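Local atomic coordinates of ABC transporter (Caldanaerobius, PDB entry 4G68), a protein that probably binds xylan-derived oligosaccharides outside the cell and delivers them to an ABC transporter for uptake, as a solute-binding protein of a thermophilic bacterium. Residues N93-A103 with V320-Y331; A103-V111 with N138-Y146. All coordinates share one frame; numbering follows the deposited sequence.

Following the chain from its N terminus, strand 98-102 is reached after helix 79-91 and runs into Ala103, the residue both contacts share. From there the chain turns into helix 108-112 and, some thirty residues on, folds back as the hairpin of strands 140-141 and 144-160, which closes the short loop of contact 2. The larger loop ends only when strand 317-325 returns beside 98-102 in contact 1, so contact 2 falls wholly within the span that contact 1 encloses. Strands 144-160 and 317-325 are neighbours in one mixed sheet. Ser107 of contact 2 reaches Trp102 O and Thr101 OG1, probably by hydrogen bonds, joining helix start to strand end.

Contact 1 (N93-A103 with V320-Y331); sequences NEAPDIFQTWA and VGALMVSANSKY
Strand 98-102 pairs antiparallel with 320-325, their axes 4.6 Å apart at closest approach and their directions 147° apart. Phe99 and Met324 exchange both backbone hydrogen bonds, as do Thr101 and Ala322; Ala103 N to Val320 O carries the ladder beyond the strand at one end and Ser326 N to Asp97 O at the other. Ile98, Gln100 and Leu323 lie on one face of the sheet, Phe99, Thr101 and selenomethionine Met324 on the other. On that second face Met324 CB sits over the Phe99 ring in a CH-pi contact, 3.8 Å from its centroid. Farther along the same extended chain, Met324 SE lies oblique to the ring in a Met-aromatic contact and meets Thr101 CG2 at 3.8 Å. With chi1 at 66°, Phe99 has CG between its backbone N and carbonyl carbon, which brings the ring back over Met324. Helix 79-91 packs on Phe99 too, through Tyr82, Ile86 and Ile90, so the ring lies between sheet and helix, in the alpha/beta layering of a periplasmic-binding-protein fold. A serine in place of Phe99 would probably open a gap between Met324 and helix 79-91 and deprive Met324 CB of the ring face it rests on. Past the strand, Ser326 OG stands at the ring's edge and donates to Pro96 O at 2.8 Å, nearly in line with the carbonyl. Asp97 OD1 takes a very short bond, 2.5 Å, from Ser329 OG, while its OD2 accepts from Thr42 N, so both carboxylate oxygens are held. Ser329 OG also accepts from Tyr331 N in an ST turn leading into helix 332-353. Near the surface, Asn328 ND2 donates to Asn93 O from above the carbonyl plane, and a water bridges Asn328 OD1 to Ala95 O.

Contact 2 (A103-V111 with N138-Y146); sequences AGGFSQPFV and NVTYNGKIY
Tyr141 and Val111 bury more surface here than any other residues. The Tyr141 ring reaches across to the turn before helix 108-112, where its hydroxyl donates to Gly104 O at 2.6 Å, in the carbonyl plane and on a lone pair. That oxygen lies in the ring plane, at its edge. With phi at 91°, Gly104 takes a backbone shape that a side chain would not tolerate, since its first carbon would collide with the carbonyl oxygen of Ala103. Val111, in the helix itself, divides its two methyls between two tyrosines. CG2 rests over a face of the Tyr141 ring, offset toward the rim, 4.1 Å from the centroid. CG1, placed anti to the backbone N (chi1 173°), instead settles over the centre of the Tyr146 ring, 3.4 Å from that centroid and only 10° off its normal. The two CH-pi contacts thus wedge the valine between the rings. Gln108 passes its aliphatic part slantwise by the ring, Gln108 CB to Tyr141 CE1 3.7 Å. Its NE2 makes a weak bond to Glu112 OE2. Nearer the sheet, Ala103 CB touches Val139 CG1 at 3.6 Å and also Asn138 CB; Asn138 ND2 is bonded to Thr319 O. The Tyr141–Lys144 segment forms a type I' turn, the tight two-residue connection of a beta hairpin, and the hairpin lays its tyrosines against the start of helix 108-112.

Contact 1 (N93-A103 with V320-Y331)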
loop_
_atom_site.group_PDB
_atom_site.type_symbol
_atom_site.label_atom_id
_atom_site.label_comp_id
_atom_site.label_asym_id
_atom_site.label_seq_id
_atom_site.Cartn_x
_atom_site.Cartn_y
_atom_site.Cartn_z
ATOM N N ASN C 93 -19.079 -15.596 9.445
ATOM C CA ASN C 93 -20.278 -14.753 9.497
ATOM C C ASN C 93 -20.351 -13.859 10.737
ATOM O O ASN C 93 -21.431 -13.586 11.274
ATOM C CB ASN C 93 -21.550 -15.594 9.326
ATOM C CG ASN C 93 -21.625 -16.236 7.954
ATOM O OD1 ASN C 93 -21.863 -17.443 7.817
ATOM N ND2 ASN C 93 -21.383 -15.437 6.927
ATOM N N GLU C 94 -19.188 -13.401 11.191
ATOM C CA GLU C 94 -19.101 -12.636 12.438
ATOM C C GLU C 94 -18.288 -11.375 12.217
ATOM O O GLU C 94 -17.634 -10.866 13.153
ATOM C CB GLU C 94 -18.433 -13.466 13.515
ATOM C CG GLU C 94 -18.956 -14.877 13.564
ATOM C CD GLU C 94 -18.457 -15.642 14.751
ATOM O OE1 GLU C 94 -19.301 -16.332 15.347
ATOM O OE2 GLU C 94 -17.257 -15.549 15.099
ATOM N N ALA C 95 -18.330 -10.890 10.972
ATOM C CA ALA C 95 -17.740 -9.594 10.612
ATOM C C ALA C 95 -18.537 -8.408 11.201
ATOM O O ALA C 95 -19.763 -8.530 11.418
ATOM C CB ALA C 95 -17.618 -9.484 9.107
ATOM N N PRO C 96 -17.859 -7.254 11.429
ATOM C CA PRO C 96 -18.475 -6.043 11.927
ATOM C C PRO C 96 -19.379 -5.461 10.881
ATOM O O PRO C 96 -19.359 -5.904 9.750
ATOM C CB PRO C 96 -17.293 -5.098 12.112
ATOM C CG PRO C 96 -16.372 -5.474 10.985
ATOM C CD PRO C 96 -16.466 -6.991 10.954
ATOM N N ASP C 97 -20.180 -4.484 11.287
ATOM C CA ASP C 97 -21.075 -3.771 10.375
ATOM C C ASP C 97 -20.255 -3.138 9.272
ATOM O O ASP C 97 -20.593 -3.282 8.082
ATOM C CB ASP C 97 -21.798 -2.654 11.155
ATOM C CG ASP C 97 -22.746 -3.192 12.194
ATOM O OD1 ASP C 97 -23.761 -3.843 11.789
ATOM O OD2 ASP C 97 -22.450 -3.005 13.399
ATOM N N ILE C 98 -19.159 -2.462 9.680
ATOM C CA ILE C 98 -18.262 -1.779 8.740
ATOM C C ILE C 98 -16.825 -2.223 8.945
ATOM O O ILE C 98 -16.358 -2.301 10.077
ATOM C CB ILE C 98 -18.271 -0.242 8.908
ATOM C CG1 ILE C 98 -19.693 0.315 8.887
ATOM C CG2 ILE C 98 -17.499 0.395 7.769
ATOM C CD1 ILE C 98 -19.844 1.645 9.563
ATOM N N PHE C 99 -16.149 -2.533 7.859
ATOM C CA PHE C 99 -14.761 -2.959 7.927
ATOM C C PHE C 99 -13.899 -2.361 6.830
ATOM O O PHE C 99 -14.306 -2.347 5.659
ATOM C CB PHE C 99 -14.640 -4.507 7.962
ATOM C CG PHE C 99 -15.080 -5.220 6.697
ATOM C CD1 PHE C 99 -14.157 -5.553 5.671
ATOM C CD2 PHE C 99 -16.398 -5.620 6.554
ATOM C CE1 PHE C 99 -14.575 -6.224 4.526
ATOM C CE2 PHE C 99 -16.817 -6.294 5.423
ATOM C CZ PHE C 99 -15.903 -6.615 4.415
ATOM N N GLN C 100 -12.692 -1.924 7.216
ATOM C CA GLN C 100 -11.684 -1.482 6.260
ATOM C C GLN C 100 -11.229 -2.661 5.417
ATOM O O GLN C 100 -11.175 -3.779 5.918
ATOM C CB GLN C 100 -10.480 -0.918 7.028
ATOM C CG GLN C 100 -9.308 -0.423 6.149
ATOM C CD GLN C 100 -8.219 0.317 6.969
ATOM O OE1 GLN C 100 -8.300 0.376 8.183
ATOM N NE2 GLN C 100 -7.187 0.851 6.294
ATOM N N THR C 101 -10.955 -2.444 4.133
ATOM C CA THR C 101 -10.438 -3.552 3.301
ATOM C C THR C 101 -9.524 -3.002 2.185
ATOM O O THR C 101 -9.297 -1.765 2.107
ATOM C CB THR C 101 -11.579 -4.397 2.724
ATOM O OG1 THR C 101 -11.104 -5.694 2.343
ATOM C CG2 THR C 101 -12.218 -3.678 1.530
ATOM N N TRP C 102 -8.969 -3.936 1.408
ATOM C CA TRP C 102 -8.253 -3.660 0.174
ATOM C C TRP C 102 -9.116 -4.117 -0.939
ATOM O O TRP C 102 -9.523 -5.272 -1.014
ATOM C CB TRP C 102 -6.895 -4.355 0.111
ATOM C CG TRP C 102 -5.969 -3.824 1.182
ATOM C CD1 TRP C 102 -5.118 -2.743 1.096
ATOM C CD2 TRP C 102 -5.821 -4.335 2.539
ATOM N NE1 TRP C 102 -4.469 -2.535 2.281
ATOM C CE2 TRP C 102 -4.833 -3.480 3.193
ATOM C CE3 TRP C 102 -6.382 -5.388 3.252
ATOM C CZ2 TRP C 102 -4.426 -3.693 4.516
ATOM C CZ3 TRP C 102 -5.959 -5.621 4.565
ATOM C CH2 TRP C 102 -5.012 -4.786 5.192
ATOM N N ALA C 103 -9.456 -3.179 -1.793
ATOM C CA ALA C 103 -10.380 -3.449 -2.888
ATOM C C ALA C 103 -9.673 -4.241 -3.965
ATOM O O ALA C 103 -8.430 -4.259 -4.014
ATOM C CB ALA C 103 -10.891 -2.149 -3.462
ATOM N N VAL C 320 -7.338 1.528 -3.670
ATOM C CA VAL C 320 -7.548 0.200 -3.152
ATOM C C VAL C 320 -8.025 0.233 -1.723
ATOM O O VAL C 320 -8.521 -0.788 -1.254
ATOM C CB VAL C 320 -6.246 -0.652 -3.198
ATOM C CG1 VAL C 320 -5.890 -1.067 -4.649
ATOM C CG2 VAL C 320 -5.093 0.144 -2.576
ATOM N N GLY C 321 -7.845 1.364 -1.008
ATOM C CA GLY C 321 -8.322 1.423 0.383
ATOM C C GLY C 321 -9.836 1.658 0.322
ATOM O O GLY C 321 -10.286 2.562 -0.343
ATOM N N ALA C 322 -10.623 0.788 0.949
ATOM C CA ALA C 322 -12.097 0.946 0.946
ATOM C C ALA C 322 -12.690 0.481 2.289
ATOM O O ALA C 322 -12.008 -0.209 3.072
ATOM C CB ALA C 322 -12.759 0.224 -0.220
ATOM N N LEU C 323 -13.929 0.929 2.540
ATOM C CA LEU C 323 -14.782 0.430 3.633
ATOM C C LEU C 323 -15.892 -0.441 3.038
ATOM O O LEU C 323 -16.518 -0.045 2.067
ATOM C CB LEU C 323 -15.397 1.580 4.444
ATOM C CG LEU C 323 -14.409 2.608 5.024
ATOM C CD1 LEU C 323 -15.113 3.672 5.845
ATOM C CD2 LEU C 323 -13.350 1.902 5.867
HETATM N N MSE C 324 -16.122 -1.619 3.639
HETATM C CA MSE C 324 -17.245 -2.497 3.208
HETATM C C MSE C 324 -18.213 -2.660 4.366
HETATM O O MSE C 324 -17.833 -2.546 5.537
HETATM C CB MSE C 324 -16.665 -3.799 2.689
HETATM C CG MSE C 324 -16.144 -3.576 1.269
HETATM SE SE MSE C 324 -15.504 -5.334 0.623
HETATM C CE MSE C 324 -15.174 -4.707 -1.205
ATOM N N VAL C 325 -19.474 -2.890 4.014
ATOM C CA VAL C 325 -20.553 -3.158 4.943
ATOM C C VAL C 325 -20.892 -4.646 4.801
ATOM O O VAL C 325 -21.157 -5.142 3.692
ATOM C CB VAL C 325 -21.814 -2.300 4.584
ATOM C CG1 VAL C 325 -23.040 -2.754 5.385
ATOM C CG2 VAL C 325 -21.540 -0.792 4.821
ATOM N N SER C 326 -20.933 -5.333 5.931
ATOM C CA SER C 326 -21.294 -6.767 5.933
ATOM C C SER C 326 -22.723 -7.038 5.461
ATOM O O SER C 326 -23.627 -6.285 5.793
ATOM C CB SER C 326 -21.084 -7.347 7.316
ATOM O OG SER C 326 -19.689 -7.521 7.473
ATOM N N ALA C 327 -22.911 -8.127 4.700
ATOM C CA ALA C 327 -24.226 -8.456 4.122
ATOM C C ALA C 327 -25.220 -8.739 5.255
ATOM O O ALA C 327 -26.402 -8.420 5.137
ATOM C CB ALA C 327 -24.114 -9.675 3.182
ATOM N N ASN C 328 -24.714 -9.269 6.375
ATOM C CA ASN C 328 -25.558 -9.634 7.549
ATOM C C ASN C 328 -25.656 -8.570 8.646
ATOM O O ASN C 328 -26.041 -8.856 9.792
ATOM C CB ASN C 328 -25.140 -10.994 8.132
ATOM C CG ASN C 328 -23.822 -10.941 8.871
ATOM O OD1 ASN C 328 -23.097 -9.922 8.835
ATOM N ND2 ASN C 328 -23.492 -12.032 9.548
ATOM N N SER C 329 -25.311 -7.327 8.317
ATOM C CA SER C 329 -25.572 -6.249 9.263
ATOM C C SER C 329 -27.097 -6.201 9.497
ATOM O O SER C 329 -27.906 -6.429 8.579
ATOM C CB SER C 329 -25.039 -4.875 8.796
ATOM O OG SER C 329 -25.237 -3.889 9.830
ATOM N N LYS C 330 -27.466 -5.958 10.743
ATOM C CA LYS C 330 -28.867 -5.746 11.094
ATOM C C LYS C 330 -29.325 -4.330 10.666
ATOM O O LYS C 330 -30.498 -4.094 10.353
ATOM C CB LYS C 330 -29.006 -5.900 12.600
ATOM C CG LYS C 330 -28.440 -7.190 13.145
ATOM C CD LYS C 330 -29.414 -8.330 12.940
ATOM C CE LYS C 330 -29.118 -9.512 13.854
ATOM N NZ LYS C 330 -29.410 -9.222 15.290
ATOM N N TYR C 331 -28.379 -3.393 10.632
ATOM C CA TYR C 331 -28.691 -1.984 10.372
ATOM C C TYR C 331 -28.001 -1.495 9.112
ATOM O O TYR C 331 -27.077 -0.623 9.174
ATOM C CB TYR C 331 -28.248 -1.145 11.553
ATOM C CG TYR C 331 -28.465 -1.848 12.854
ATOM C CD1 TYR C 331 -29.740 -1.963 13.400
ATOM C CD2 TYR C 331 -27.392 -2.394 13.548
ATOM C CE1 TYR C 331 -29.939 -2.623 14.601
ATOM C CE2 TYR C 331 -27.579 -3.056 14.748
ATOM C CZ TYR C 331 -28.847 -3.158 15.272
ATOM O OH TYR C 331 -29.007 -3.816 16.488
HETATM O O HOH W 1 -22.112 -7.595 10.610
#

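Contact 2 (A103-V111 with N138-Y146)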
loop_
_atom_site.group_PDB
_atom_site.type_symbol
_atom_site.label_atom_id
_atom_site.label_comp_id
_atom_site.label_asym_id
_atom_site.label_seq_id
_atom_site.Cartn_x
_atom_site.Cartn_y
_atom_site.Cartn_z
ATOM N N ALA C 103 -9.456 -3.179 -1.793
ATOM C CA ALA C 103 -10.380 -3.449 -2.888
ATOM C C ALA C 103 -9.673 -4.241 -3.965
ATOM O O ALA C 103 -8.430 -4.259 -4.014
ATOM C CB ALA C 103 -10.891 -2.149 -3.462
ATOM N N GLY C 104 -10.474 -4.853 -4.841
ATOM C CA GLY C 104 -9.951 -5.711 -5.890
ATOM C C GLY C 104 -9.866 -7.154 -5.421
ATOM O O GLY C 104 -10.773 -7.642 -4.721
ATOM N N GLY C 105 -8.804 -7.835 -5.864
ATOM C CA GLY C 105 -8.490 -9.252 -5.502
ATOM C C GLY C 105 -8.605 -9.730 -4.064
ATOM O O GLY C 105 -9.161 -10.821 -3.828
ATOM N N PHE C 106 -8.106 -8.935 -3.105
ATOM C CA PHE C 106 -8.190 -9.297 -1.676
ATOM C C PHE C 106 -9.629 -9.433 -1.247
ATOM O O PHE C 106 -9.967 -10.280 -0.428
ATOM C CB PHE C 106 -7.561 -8.203 -0.844
ATOM C CG PHE C 106 -7.600 -8.444 0.654
ATOM C CD1 PHE C 106 -6.552 -9.132 1.284
ATOM C CD2 PHE C 106 -8.631 -7.915 1.455
ATOM C CE1 PHE C 106 -6.561 -9.341 2.678
ATOM C CE2 PHE C 106 -8.616 -8.097 2.844
ATOM C CZ PHE C 106 -7.580 -8.797 3.453
ATOM N N SER C 107 -10.488 -8.543 -1.738
ATOM C CA SER C 107 -11.882 -8.592 -1.290
ATOM C C SER C 107 -12.785 -9.438 -2.215
ATOM O O SER C 107 -13.990 -9.631 -1.938
ATOM C CB SER C 107 -12.439 -7.179 -1.088
ATOM O OG SER C 107 -11.594 -6.410 -0.246
ATOM N N GLN C 108 -12.220 -9.921 -3.325
ATOM C CA GLN C 108 -13.065 -10.617 -4.315
ATOM C C GLN C 108 -13.781 -11.839 -3.676
ATOM O O GLN C 108 -14.984 -11.982 -3.864
ATOM C CB GLN C 108 -12.284 -11.005 -5.580
ATOM C CG GLN C 108 -13.190 -11.385 -6.749
ATOM C CD GLN C 108 -12.441 -11.935 -7.971
ATOM O OE1 GLN C 108 -11.208 -11.894 -8.051
ATOM N NE2 GLN C 108 -13.200 -12.457 -8.933
ATOM N N PRO C 109 -13.039 -12.679 -2.912
ATOM C CA PRO C 109 -13.628 -13.836 -2.203
ATOM C C PRO C 109 -14.812 -13.493 -1.315
ATOM O O PRO C 109 -15.825 -14.232 -1.341
ATOM C CB PRO C 109 -12.475 -14.337 -1.312
ATOM C CG PRO C 109 -11.238 -13.942 -2.054
ATOM C CD PRO C 109 -11.567 -12.633 -2.715
ATOM N N PHE C 110 -14.684 -12.422 -0.519
ATOM C CA PHE C 110 -15.795 -11.950 0.355
ATOM C C PHE C 110 -17.036 -11.608 -0.474
ATOM O O PHE C 110 -18.177 -11.874 -0.087
ATOM C CB PHE C 110 -15.431 -10.673 1.130
ATOM C CG PHE C 110 -14.053 -10.670 1.764
ATOM C CD1 PHE C 110 -13.440 -11.851 2.200
ATOM C CD2 PHE C 110 -13.398 -9.448 1.996
ATOM C CE1 PHE C 110 -12.168 -11.821 2.791
ATOM C CE2 PHE C 110 -12.133 -9.406 2.590
ATOM C CZ PHE C 110 -11.520 -10.598 2.996
ATOM N N VAL C 111 -16.795 -10.963 -1.608
ATOM C CA VAL C 111 -17.869 -10.484 -2.442
ATOM C C VAL C 111 -18.531 -11.682 -3.064
ATOM O O VAL C 111 -19.746 -11.796 -2.976
ATOM C CB VAL C 111 -17.403 -9.456 -3.521
ATOM C CG1 VAL C 111 -18.557 -9.147 -4.454
ATOM C CG2 VAL C 111 -16.910 -8.195 -2.808
ATOM N N ASN C 138 -12.138 -0.448 -8.530
ATOM C CA ASN C 138 -11.667 -1.617 -7.792
ATOM C C ASN C 138 -12.696 -2.279 -6.866
ATOM O O ASN C 138 -12.623 -3.487 -6.675
ATOM C CB ASN C 138 -10.371 -1.315 -7.052
ATOM C CG ASN C 138 -9.179 -1.366 -7.968
ATOM O OD1 ASN C 138 -9.080 -2.261 -8.767
ATOM N ND2 ASN C 138 -8.262 -0.402 -7.841
ATOM N N VAL C 139 -13.641 -1.502 -6.332
ATOM C CA VAL C 139 -14.747 -2.014 -5.530
ATOM C C VAL C 139 -15.940 -2.521 -6.382
ATOM O O VAL C 139 -16.950 -2.927 -5.839
ATOM C CB VAL C 139 -15.246 -0.969 -4.484
ATOM C CG1 VAL C 139 -14.127 -0.584 -3.498
ATOM C CG2 VAL C 139 -15.797 0.281 -5.171
ATOM N N THR C 140 -15.792 -2.503 -7.713
ATOM C CA THR C 140 -16.822 -2.982 -8.631
ATOM C C THR C 140 -16.520 -4.462 -8.980
ATOM O O THR C 140 -15.420 -4.802 -9.427
ATOM C CB THR C 140 -16.896 -2.134 -9.935
ATOM O OG1 THR C 140 -17.157 -0.762 -9.601
ATOM C CG2 THR C 140 -18.035 -2.625 -10.859
ATOM N N TYR C 141 -17.497 -5.328 -8.710
ATOM C CA TYR C 141 -17.400 -6.735 -9.051
ATOM C C TYR C 141 -18.690 -7.149 -9.756
ATOM O O TYR C 141 -19.800 -6.932 -9.237
ATOM C CB TYR C 141 -17.225 -7.567 -7.790
ATOM C CG TYR C 141 -16.033 -7.202 -6.924
ATOM C CD1 TYR C 141 -14.865 -7.971 -6.940
ATOM C CD2 TYR C 141 -16.088 -6.095 -6.078
ATOM C CE1 TYR C 141 -13.780 -7.627 -6.153
ATOM C CE2 TYR C 141 -15.049 -5.764 -5.262
ATOM C CZ TYR C 141 -13.879 -6.507 -5.303
ATOM O OH TYR C 141 -12.864 -6.136 -4.458
ATOM N N ASN C 142 -18.527 -7.743 -10.934
ATOM C CA ASN C 142 -19.662 -8.128 -11.754
ATOM C C ASN C 142 -20.594 -6.916 -11.958
ATOM O O ASN C 142 -21.801 -7.047 -11.875
ATOM C CB ASN C 142 -20.407 -9.265 -11.064
ATOM C CG ASN C 142 -19.493 -10.418 -10.715
ATOM O OD1 ASN C 142 -18.984 -11.107 -11.607
ATOM N ND2 ASN C 142 -19.260 -10.631 -9.407
ATOM N N GLY C 143 -20.025 -5.746 -12.241
ATOM C CA GLY C 143 -20.853 -4.580 -12.659
ATOM C C GLY C 143 -21.573 -3.888 -11.507
ATOM O O GLY C 143 -22.368 -2.972 -11.717
ATOM N N LYS C 144 -21.309 -4.333 -10.274
ATOM C CA LYS C 144 -22.007 -3.852 -9.097
ATOM C C LYS C 144 -20.987 -3.335 -8.110
ATOM O O LYS C 144 -19.836 -3.794 -8.121
ATOM C CB LYS C 144 -22.819 -4.998 -8.480
ATOM C CG LYS C 144 -23.944 -5.485 -9.395
ATOM C CD LYS C 144 -24.607 -6.770 -8.903
ATOM C CE LYS C 144 -23.693 -7.982 -9.061
ATOM N NZ LYS C 144 -23.629 -8.500 -10.460
ATOM N N ILE C 145 -21.400 -2.397 -7.253
ATOM C CA ILE C 145 -20.478 -1.775 -6.328
ATOM C C ILE C 145 -20.649 -2.439 -4.961
ATOM O O ILE C 145 -21.794 -2.587 -4.469
ATOM C CB ILE C 145 -20.774 -0.283 -6.111
ATOM C CG1 ILE C 145 -20.833 0.484 -7.435
ATOM C CG2 ILE C 145 -19.812 0.311 -5.061
ATOM C CD1 ILE C 145 -19.526 0.918 -7.959
ATOM N N TYR C 146 -19.517 -2.779 -4.336
ATOM C CA TYR C 146 -19.496 -3.416 -2.999
ATOM C C TYR C 146 -18.712 -2.704 -1.864
ATOM O O TYR C 146 -18.527 -3.294 -0.779
ATOM C CB TYR C 146 -18.948 -4.863 -3.108
ATOM C CG TYR C 146 -19.924 -5.777 -3.789
ATOM C CD1 TYR C 146 -20.946 -6.390 -3.060
ATOM C CD2 TYR C 146 -19.874 -5.967 -5.163
ATOM C CE1 TYR C 146 -21.862 -7.208 -3.693
ATOM C CE2 TYR C 146 -20.773 -6.789 -5.806
ATOM C CZ TYR C 146 -21.757 -7.417 -5.072
ATOM O OH TYR C 146 -22.677 -8.254 -5.690
#